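Local structure of gdp-l-fucose synthetase (Naegleria fowleri, 6AQZ) at residues A[71-76]-A[119-124]; A[210-215]-A[326-331]; A[144-149]-A[164-169]; A[45-50]-A[243-248]. The protein probably catalyses the last step of GDP-L-fucose synthesis, epimerising and reducing GDP-4-keto-6-deoxymannose with NADPH. All coordinates share one frame; numbering follows the deposited sequence. Where two conformers were deposited one is given.

How the contacts relate
Contacts 1, 3 and 4 lie in the part of the chain that builds the Rossmann-type NADP-binding fold, while contact 2 packs helices 207-221 and 321-335. Along the chain, contacts 1 and 3 follow one another inside the long loop that contact 4 closes, and contact 2 crosses contact 4. The centres of contacts 1 and 2 are about 36 Å apart, on opposite sides of the chain's centre; those of contacts 1 and 4 are about 20 Å apart. Contact 2 comes within about 7 Å of contact 4 (nearest atoms), but only about 22 and 24 Å of contacts 1 and 3. Contacts 1 and 4 join outer helices and turns of the nucleotide-binding fold; contact 3 lies at the subunit interface.

Contact 1. Residues A[71-76]-A[119-124]; sequences QPFEKY and FGVKKT
Phe119 and Val121, which pack against Phe73, lead into strand 123-127, where the ammonium of Lys123 is gripped by the backbone carbonyl oxygens of Met251 and Tyr254. Those bonds tie the start of the strand to the end of helix 240-253 and just beyond; the contact with helix 66-76 is made by rings and methyl groups. Phe119 turns one face to Phe73 and its rim to Glu74. The CB of Phe73 sits over the face of the Phe119 ring, 3.6 Å from the ring centroid and 7° off the normal, a well-centred CH-pi contact. The two rings themselves meet obliquely, centroids 5.7 Å apart and planes at 43°. Phe73 carries its CG beside the backbone N (chi1 -76°), which swings its ring past Phe119 so that CE2 reaches CG2 of Val121 at 4.2 Å; the methyl comes in at the edge of the Phe73 ring. At the far rim of Phe119, the CG of Glu74 comes up to CZ at 3.5 Å, near the ring plane, while the extended chain carries the carboxylate onward.

Gly120, with its positive phi, is the C-prime residue of a Schellman motif ending helix 98-118, and Val121 N bonds to Cys116 O there. The turn thus places Phe119 and Val121 to meet the neighbouring helix of this Rossmann-type fold, where Phe73 also touches Cys115, Cys116 and Leu28. With no hydrogen bond crossing between the segments, they are held together by dispersion and ring-face contact, and the charge of Glu74 stays at the exposed margin.

Contact 2. Residues A[210-215]-A[326-331]; sequences GLMHKC and KETVQW
Met212 supplies one side of this contact by itself, and its sulfur and methyl are the atoms that do the touching. The sulfur contact comes first: SD lies 3.6 Å from CG2 of Thr328, the two side chains crossing at about a right angle. The reach comes from a chain that runs straight out from CG (chi2 -177°, chi3 -177°), so that the thioether spans the gap from helix 207-221 to helix 321-335.

The apolar contacts are made by the terminal methyl. Met212 CE is 3.7 Å from CG2 of Thr328 and 3.8 Å from its CB, and it also reaches Val329 CG2 at 4.0 Å. It therefore meets two successive residues of the opposite helix, the valine being approached obliquely. The backbones are near each other at this level, with the CA atoms of Met212 and Val329 7.3 Å apart.

This is plain helix-to-helix packing in a part of the molecule that, as in other extended short-chain dehydrogenase/reductases, probably belongs to the C-terminal, substrate-binding region. Helix 272-283 adds to the buried cluster: its Ile279 touches Met212 and its Phe283 touches Val329.

Polar interactions stay within the helices or lead elsewhere. No hydrogen bond crosses between the segments. The hydroxyl of Thr328, buried with its neighbours, is placed beside its own backbone N (chi1 -56°) and bonds to the carbonyl oxygen of Ala324 one turn back, leaving the methyl CG2 to face the methionine.

Contact 3. Residues A[144-149]-A[164-169]; sequences EKLHEG and MLDMLG
Leu146 and His147 occupy the middle of a type I beta turn running from Lys145 to Glu148, and they face helix 156-179 with the CA atoms of Leu146 and Asp166 9.4 Å apart. Across that gap His147 NE2 donates to Asp166 OD2, 2.8 Å away, in a nearly straight bond with an N-H...O angle of 168°. The oxygen lies in the imidazole plane, the N-H points almost straight down the C-O bond of Asp166, and the ring and carboxylate planes are 22° apart. Such a bond helps to fix the rotation of the ring. The same OD2 also forms a salt bridge with Arg170 NE, so two groups grip it; the arginine would be expected to favour the carboxylate's negative charge.

Leu146 closes in on the pair. Its CD2 is 3.5 Å from Asp166 OD2, and its CG lies over one face of the His147 ring, toward the rim. Asp166 gets there with CG anti to the backbone N (chi1 168°). Met167 curls back, and its SD stands 4.2 Å from the centroid of the His147 ring in an oblique sulfur-aromatic contact.

In the fold, the turn precedes helix 156-179, which packs on helix 98-118. Met164 touches Trp102 of both subunits, and the second subunit sets its Tyr160 against His147, consistent with the four-helix-bundle dimer interface of short-chain dehydrogenase/reductases.

Contact 4. Residues A[45-50]-A[243-248]; sequences KKEQIK and AARMLL
The carboxylate of Glu47 and the guanidinium of Arg245 do not stack or pair: their planes are turned 62° apart, and Glu47 OE2 comes instead to the methylene CD of the arginine, at 3.9 Å. Opposite charges nevertheless stand fairly near, OE2 being 5.1 Å from Arg245 NE, which would give a modest attraction. The guanidinium is committed elsewhere, its NH2 in a salt bridge with Asp242 and bonded to the carbonyl oxygen of Gln317. Glu47 reaches across with a chain extended beyond CG, meeting the arginine at about a right angle. The third flat group, the amide of Gln48, turns back on its own segment: NE2 donates at 2.9 Å to Lys45 O, which lies close to the amide plane and receives the bond on a lone pair.

Gln48 has positive phi and is the C-prime residue of a Schellman motif that ends helix 35-46, which follows what looks like the glycine-rich turn of a Rossmann-type fold. Ile49 N closes that motif on the carbonyl oxygen of Val44. The chain then turns so that Ile49 points at helix 240-253, which packs beside helix 35-46.

Apolar contact there is slight: Ile49 CD1 lies 4.0 Å from Leu248 CD1, a distance to be taken with reserve because the isoleucine has two conformers. Leu248 also touches Ile43, and Leu247 rests on Phe36 and Val40 further back along helix 35-46.

Contact 1. Residues A[71-76]-A[119-124]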
# COMPACT_ATOMS: atom_id res chain seq x y z
N GLN A 71 -4.57 -16.78 17.82
CA GLN A 71 -4.55 -17.48 19.11
C GLN A 71 -5.00 -16.60 20.28
O GLN A 71 -5.84 -17.06 21.07
CB GLN A 71 -3.16 -18.09 19.32
CG GLN A 71 -3.00 -18.95 20.57
CD GLN A 71 -2.61 -18.14 21.80
OE1 GLN A 71 -2.02 -17.06 21.70
NE2 GLN A 71 -2.94 -18.68 22.98
N PRO A 72 -4.52 -15.36 20.45
CA PRO A 72 -5.08 -14.52 21.52
C PRO A 72 -6.54 -14.13 21.32
O PRO A 72 -7.26 -13.96 22.31
CB PRO A 72 -4.18 -13.28 21.50
CG PRO A 72 -3.57 -13.27 20.12
CD PRO A 72 -3.38 -14.72 19.78
N PHE A 73 -7.01 -13.98 20.08
CA PHE A 73 -8.42 -13.64 19.87
C PHE A 73 -9.32 -14.80 20.27
O PHE A 73 -10.32 -14.60 20.98
CB PHE A 73 -8.68 -13.24 18.42
CG PHE A 73 -8.19 -11.86 18.09
CD1 PHE A 73 -6.84 -11.63 17.83
CD2 PHE A 73 -9.07 -10.79 18.01
CE1 PHE A 73 -6.37 -10.36 17.51
CE2 PHE A 73 -8.62 -9.51 17.69
CZ PHE A 73 -7.27 -9.29 17.44
N GLU A 74 -8.98 -16.03 19.86
CA GLU A 74 -9.77 -17.17 20.29
C GLU A 74 -9.71 -17.31 21.81
O GLU A 74 -10.72 -17.64 22.44
CB GLU A 74 -9.29 -18.46 19.63
CG GLU A 74 -9.33 -18.44 18.10
CD GLU A 74 -9.02 -19.78 17.45
OE1 GLU A 74 -9.06 -20.81 18.14
OE2 GLU A 74 -8.73 -19.81 16.23
N LYS A 75 -8.56 -17.00 22.41
CA LYS A 75 -8.37 -17.21 23.84
C LYS A 75 -9.08 -16.16 24.68
O LYS A 75 -9.77 -16.50 25.65
CB LYS A 75 -6.88 -17.24 24.17
CG LYS A 75 -6.57 -17.34 25.67
CD LYS A 75 -5.36 -18.24 25.90
CE LYS A 75 -4.96 -18.31 27.36
NZ LYS A 75 -4.03 -17.21 27.72
N TYR A 76 -8.91 -14.88 24.35
CA TYR A 76 -9.41 -13.79 25.18
C TYR A 76 -10.73 -13.20 24.70
O TYR A 76 -11.41 -12.54 25.50
CB TYR A 76 -8.36 -12.66 25.26
CG TYR A 76 -7.05 -13.11 25.89
CD1 TYR A 76 -6.97 -13.40 27.25
CD2 TYR A 76 -5.90 -13.25 25.12
CE1 TYR A 76 -5.79 -13.83 27.83
CE2 TYR A 76 -4.71 -13.67 25.69
CZ TYR A 76 -4.66 -13.96 27.05
OH TYR A 76 -3.49 -14.37 27.64
N PHE A 119 -13.80 -11.56 14.85
CA PHE A 119 -14.18 -11.82 16.23
C PHE A 119 -15.06 -10.74 16.81
O PHE A 119 -15.32 -10.76 18.02
CB PHE A 119 -12.93 -11.99 17.08
CG PHE A 119 -12.25 -13.32 16.90
CD1 PHE A 119 -11.37 -13.52 15.85
CD2 PHE A 119 -12.48 -14.36 17.79
CE1 PHE A 119 -10.74 -14.74 15.69
CE2 PHE A 119 -11.85 -15.57 17.63
CZ PHE A 119 -10.98 -15.76 16.58
N GLY A 120 -15.56 -9.83 15.99
CA GLY A 120 -16.54 -8.84 16.41
C GLY A 120 -16.09 -7.83 17.44
O GLY A 120 -16.88 -7.45 18.31
N VAL A 121 -14.84 -7.37 17.37
CA VAL A 121 -14.39 -6.31 18.27
C VAL A 121 -15.22 -5.07 18.01
O VAL A 121 -15.48 -4.71 16.85
CB VAL A 121 -12.89 -6.05 18.05
CG1 VAL A 121 -12.43 -4.88 18.88
CG2 VAL A 121 -12.09 -7.32 18.38
N LYS A 122 -15.69 -4.42 19.08
CA LYS A 122 -16.57 -3.27 18.91
C LYS A 122 -15.80 -2.09 18.32
O LYS A 122 -16.24 -1.49 17.33
CB LYS A 122 -17.22 -2.87 20.24
CG LYS A 122 -18.16 -3.90 20.87
CD LYS A 122 -18.71 -3.37 22.20
CE LYS A 122 -19.90 -4.17 22.73
NZ LYS A 122 -19.55 -5.57 23.12
N LYS A 123 -14.62 -1.80 18.86
CA LYS A 123 -13.81 -0.68 18.39
C LYS A 123 -12.34 -1.07 18.43
O LYS A 123 -11.88 -1.70 19.38
CB LYS A 123 -14.04 0.58 19.23
CG LYS A 123 -13.46 1.83 18.60
CD LYS A 123 -13.40 3.00 19.57
CE LYS A 123 -14.72 3.71 19.69
NZ LYS A 123 -14.59 5.01 20.42
N THR A 124 -11.62 -0.74 17.35
CA THR A 124 -10.20 -1.04 17.21
C THR A 124 -9.48 0.27 16.91
O THR A 124 -9.91 1.03 16.05
CB THR A 124 -9.97 -2.07 16.09
OG1 THR A 124 -10.51 -3.33 16.51
CG2 THR A 124 -8.47 -2.24 15.74

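Contact 2. Residues A[210-215]-A[326-331]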
# COMPACT_ATOMS: atom_id res chain seq x y z
N GLY A 210 17.94 8.36 23.14
CA GLY A 210 19.37 8.25 22.91
C GLY A 210 20.15 9.33 23.62
O GLY A 210 21.21 9.07 24.21
N LEU A 211 19.61 10.55 23.64
CA LEU A 211 20.29 11.61 24.37
C LEU A 211 20.35 11.28 25.86
O LEU A 211 21.35 11.58 26.52
CB LEU A 211 19.59 12.94 24.14
CG LEU A 211 19.88 13.53 22.77
CD1 LEU A 211 19.16 14.85 22.60
CD2 LEU A 211 21.37 13.69 22.53
N MET A 212 19.30 10.65 26.40
CA MET A 212 19.31 10.25 27.80
C MET A 212 20.40 9.23 28.09
O MET A 212 21.14 9.35 29.07
CB MET A 212 17.96 9.70 28.23
CG MET A 212 16.93 10.77 28.47
SD MET A 212 15.37 10.10 29.04
CE MET A 212 14.43 11.62 29.11
N HIS A 213 20.52 8.22 27.23
CA HIS A 213 21.54 7.20 27.44
C HIS A 213 22.93 7.79 27.26
O HIS A 213 23.87 7.43 27.99
CB HIS A 213 21.33 6.04 26.47
CG HIS A 213 22.07 4.79 26.84
ND1 HIS A 213 22.11 3.68 26.03
CD2 HIS A 213 22.81 4.50 27.94
CE1 HIS A 213 22.83 2.74 26.62
NE2 HIS A 213 23.27 3.21 27.78
N LYS A 214 23.07 8.71 26.30
CA LYS A 214 24.33 9.40 26.08
C LYS A 214 24.73 10.22 27.30
O LYS A 214 25.90 10.19 27.72
CB LYS A 214 24.22 10.30 24.85
CG LYS A 214 25.10 9.91 23.69
CD LYS A 214 24.32 9.86 22.40
CE LYS A 214 24.82 10.92 21.42
NZ LYS A 214 26.30 11.06 21.55
N CYS A 215 23.77 10.93 27.89
CA CYS A 215 24.07 11.74 29.06
C CYS A 215 24.46 10.84 30.24
O CYS A 215 25.36 11.18 31.02
CB CYS A 215 22.87 12.62 29.41
SG CYS A 215 23.20 13.90 30.67
N LYS A 326 12.07 14.66 33.84
CA LYS A 326 12.60 14.22 35.13
C LYS A 326 12.02 12.86 35.52
O LYS A 326 12.73 12.00 36.06
CB LYS A 326 12.32 15.26 36.22
N GLU A 327 10.72 12.65 35.24
CA GLU A 327 10.10 11.36 35.53
C GLU A 327 10.74 10.25 34.69
O GLU A 327 10.97 9.14 35.17
CB GLU A 327 8.59 11.42 35.29
CG GLU A 327 7.81 12.15 36.39
CD GLU A 327 6.29 12.21 36.18
OE1 GLU A 327 5.74 11.61 35.22
OE2 GLU A 327 5.64 12.90 37.01
N THR A 328 11.05 10.54 33.43
CA THR A 328 11.68 9.52 32.60
C THR A 328 13.11 9.23 33.06
O THR A 328 13.50 8.06 33.18
CB THR A 328 11.64 9.97 31.13
OG1 THR A 328 10.28 10.25 30.76
CG2 THR A 328 12.20 8.87 30.23
N VAL A 329 13.89 10.28 33.35
CA VAL A 329 15.26 10.10 33.82
C VAL A 329 15.27 9.31 35.13
O VAL A 329 16.06 8.38 35.29
CB VAL A 329 15.97 11.46 33.97
CG1 VAL A 329 17.27 11.29 34.73
CG2 VAL A 329 16.25 12.07 32.62
N GLN A 330 14.38 9.66 36.06
CA GLN A 330 14.32 8.92 37.33
C GLN A 330 13.99 7.45 37.08
O GLN A 330 14.56 6.57 37.71
CB GLN A 330 13.32 9.55 38.30
N TRP A 331 13.06 7.19 36.15
CA TRP A 331 12.78 5.80 35.77
C TRP A 331 14.03 5.14 35.22
O TRP A 331 14.31 3.97 35.52
CB TRP A 331 11.64 5.73 34.74
CG TRP A 331 11.37 4.30 34.34
CD1 TRP A 331 10.47 3.45 34.91
CD2 TRP A 331 12.04 3.56 33.32
NE1 TRP A 331 10.55 2.22 34.31
CE2 TRP A 331 11.51 2.26 33.33
CE3 TRP A 331 13.05 3.86 32.41
CZ2 TRP A 331 11.94 1.27 32.45
CZ3 TRP A 331 13.49 2.88 31.56
CH2 TRP A 331 12.94 1.60 31.57

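Contact 3. Residues A[144-149]-A[164-169]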
# COMPACT_ATOMS: atom_id res chain seq x y z
N GLU A 144 -5.96 15.13 7.11
CA GLU A 144 -6.56 14.92 5.79
C GLU A 144 -5.51 14.82 4.68
O GLU A 144 -5.82 14.33 3.60
CB GLU A 144 -7.52 16.06 5.45
N LYS A 145 -4.27 15.22 4.95
CA LYS A 145 -3.22 15.19 3.95
C LYS A 145 -2.46 13.86 3.88
O LYS A 145 -1.56 13.72 3.05
CB LYS A 145 -2.25 16.32 4.23
CG LYS A 145 -2.88 17.67 4.04
CD LYS A 145 -2.05 18.74 4.71
CE LYS A 145 -2.16 20.07 3.99
NZ LYS A 145 -1.34 21.06 4.72
N LEU A 146 -2.88 12.87 4.66
CA LEU A 146 -2.16 11.60 4.78
C LEU A 146 -1.82 10.95 3.43
O LEU A 146 -0.70 10.45 3.25
CB LEU A 146 -2.99 10.64 5.64
CG LEU A 146 -2.44 9.24 5.81
CD1 LEU A 146 -1.05 9.26 6.48
CD2 LEU A 146 -3.40 8.43 6.65
N HIS A 147 -2.75 10.93 2.46
CA HIS A 147 -2.52 10.19 1.21
C HIS A 147 -2.27 11.10 0.02
O HIS A 147 -2.28 10.64 -1.13
CB HIS A 147 -3.72 9.28 0.89
CG HIS A 147 -4.04 8.31 1.98
ND1 HIS A 147 -3.35 7.13 2.17
CD2 HIS A 147 -4.99 8.34 2.94
CE1 HIS A 147 -3.85 6.49 3.20
NE2 HIS A 147 -4.84 7.20 3.70
N GLU A 148 -2.02 12.39 0.25
CA GLU A 148 -1.92 13.36 -0.84
C GLU A 148 -0.48 13.41 -1.37
O GLU A 148 0.17 14.46 -1.38
CB GLU A 148 -2.37 14.73 -0.36
CG GLU A 148 -3.83 14.76 0.10
CD GLU A 148 -4.83 14.35 -0.99
OE1 GLU A 148 -4.64 14.74 -2.16
OE2 GLU A 148 -5.78 13.62 -0.66
N GLY A 149 0.03 12.26 -1.80
CA GLY A 149 1.35 12.21 -2.36
C GLY A 149 2.28 11.22 -1.67
O GLY A 149 2.00 10.73 -0.57
N MET A 164 -1.58 1.89 4.45
CA MET A 164 -2.49 0.79 4.14
C MET A 164 -3.18 0.22 5.39
O MET A 164 -4.24 -0.39 5.26
CB MET A 164 -1.71 -0.29 3.38
CG MET A 164 -1.20 0.19 1.99
SD MET A 164 -2.54 0.93 0.97
CE MET A 164 -2.12 2.67 1.01
N LEU A 165 -2.62 0.45 6.58
CA LEU A 165 -3.33 0.16 7.82
C LEU A 165 -4.53 1.08 7.99
O LEU A 165 -5.63 0.64 8.36
CB LEU A 165 -2.37 0.25 9.02
CG LEU A 165 -2.83 0.35 10.49
CD1 LEU A 165 -3.72 -0.83 10.88
CD2 LEU A 165 -1.60 0.39 11.45
N ASP A 166 -4.34 2.37 7.70
CA ASP A 166 -5.45 3.31 7.69
C ASP A 166 -6.50 2.91 6.66
O ASP A 166 -7.71 2.88 6.98
CB ASP A 166 -4.93 4.72 7.42
CG ASP A 166 -6.06 5.71 7.12
OD1 ASP A 166 -6.90 5.94 8.01
OD2 ASP A 166 -6.11 6.28 6.00
N MET A 167 -6.07 2.58 5.42
CA MET A 167 -7.05 2.21 4.38
C MET A 167 -7.78 0.93 4.75
O MET A 167 -9.00 0.86 4.63
CB MET A 167 -6.40 2.04 3.00
CG MET A 167 -5.92 3.32 2.33
SD MET A 167 -7.20 4.61 2.26
CE MET A 167 -8.53 3.80 1.36
N LEU A 168 -7.06 -0.07 5.26
CA LEU A 168 -7.72 -1.33 5.59
C LEU A 168 -8.82 -1.13 6.63
O LEU A 168 -9.87 -1.78 6.56
CB LEU A 168 -6.70 -2.35 6.09
CG LEU A 168 -7.35 -3.72 6.37
CD1 LEU A 168 -8.16 -4.22 5.16
CD2 LEU A 168 -6.30 -4.75 6.81
N GLY A 169 -8.60 -0.21 7.58
CA GLY A 169 -9.65 0.12 8.55
C GLY A 169 -10.87 0.73 7.89
O GLY A 169 -12.01 0.44 8.26

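Contact 4. Residues A[45-50]-A[243-248]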
# COMPACT_ATOMS: atom_id res chain seq x y z
N LYS A 45 -3.79 1.31 35.19
CA LYS A 45 -3.64 0.96 36.61
C LYS A 45 -3.77 2.18 37.51
O LYS A 45 -4.40 2.10 38.58
CB LYS A 45 -2.30 0.26 36.83
N LYS A 46 -3.18 3.30 37.12
CA LYS A 46 -3.26 4.49 37.95
C LYS A 46 -4.70 4.95 38.09
O LYS A 46 -5.16 5.26 39.19
CB LYS A 46 -2.40 5.60 37.34
CG LYS A 46 -2.49 6.92 38.07
CD LYS A 46 -1.73 8.00 37.32
CE LYS A 46 -1.77 9.30 38.10
NZ LYS A 46 -0.98 10.37 37.42
N GLU A 47 -5.42 5.00 36.98
CA GLU A 47 -6.80 5.45 36.99
C GLU A 47 -7.80 4.32 37.23
O GLU A 47 -9.01 4.56 37.21
CB GLU A 47 -7.09 6.21 35.69
CG GLU A 47 -6.20 7.45 35.57
CD GLU A 47 -6.48 8.31 34.36
OE1 GLU A 47 -7.25 7.90 33.46
OE2 GLU A 47 -5.92 9.43 34.31
N GLN A 48 -7.33 3.09 37.44
CA GLN A 48 -8.17 1.96 37.81
C GLN A 48 -9.31 1.75 36.82
O GLN A 48 -10.48 1.62 37.19
CB GLN A 48 -8.72 2.12 39.23
CG GLN A 48 -7.71 1.77 40.32
CD GLN A 48 -7.28 0.33 40.26
OE1 GLN A 48 -8.02 -0.57 40.65
NE2 GLN A 48 -6.07 0.09 39.77
N ILE A 49 -8.96 1.68 35.54
CA ILE A 49 -9.94 1.49 34.48
C ILE A 49 -10.44 0.05 34.53
O ILE A 49 -9.68 -0.89 34.77
CB ILE A 49 -9.30 1.83 33.12
CG1 ILE A 49 -8.70 3.24 33.20
CG2 ILE A 49 -10.33 1.72 31.99
CD1 ILE A 49 -8.56 3.93 31.87
N LYS A 50 -11.75 -0.12 34.32
CA LYS A 50 -12.38 -1.42 34.43
C LYS A 50 -12.04 -2.27 33.21
O LYS A 50 -11.54 -1.79 32.19
CB LYS A 50 -13.90 -1.27 34.59
N ALA A 243 0.28 10.67 25.97
CA ALA A 243 -0.23 10.01 24.77
C ALA A 243 -1.19 8.88 25.14
O ALA A 243 -2.21 8.68 24.47
CB ALA A 243 0.91 9.45 23.92
N ALA A 244 -0.88 8.15 26.22
CA ALA A 244 -1.75 7.07 26.68
C ALA A 244 -3.12 7.59 27.13
O ALA A 244 -4.14 6.91 26.93
CB ALA A 244 -1.06 6.30 27.82
N ARG A 245 -3.16 8.75 27.80
CA ARG A 245 -4.44 9.33 28.19
C ARG A 245 -5.23 9.82 26.97
O ARG A 245 -6.45 9.62 26.88
CB ARG A 245 -4.21 10.48 29.19
CG ARG A 245 -3.74 10.02 30.57
CD ARG A 245 -3.79 11.15 31.59
NE ARG A 245 -2.77 12.15 31.31
CZ ARG A 245 -2.99 13.45 31.10
NH1 ARG A 245 -4.22 13.95 31.13
NH2 ARG A 245 -1.95 14.24 30.86
N MET A 246 -4.54 10.44 26.01
CA MET A 246 -5.17 10.84 24.76
C MET A 246 -5.68 9.64 24.00
O MET A 246 -6.78 9.67 23.42
CB MET A 246 -4.18 11.63 23.91
CG MET A 246 -3.62 12.81 24.64
SD MET A 246 -2.19 13.54 23.83
CE MET A 246 -2.97 14.59 22.61
N LEU A 247 -4.90 8.56 23.99
CA LEU A 247 -5.36 7.34 23.32
C LEU A 247 -6.58 6.78 24.03
O LEU A 247 -7.53 6.32 23.38
CB LEU A 247 -4.23 6.30 23.25
CG LEU A 247 -4.48 4.88 22.75
CD1 LEU A 247 -4.99 4.85 21.28
CD2 LEU A 247 -3.20 4.10 22.84
N LEU A 248 -6.57 6.77 25.37
CA LEU A 248 -7.71 6.24 26.11
C LEU A 248 -8.96 7.10 25.92
O LEU A 248 -10.06 6.57 25.74
CB LEU A 248 -7.36 6.07 27.58
CG LEU A 248 -6.38 4.90 27.73
CD1 LEU A 248 -5.81 4.82 29.15
CD2 LEU A 248 -6.99 3.56 27.30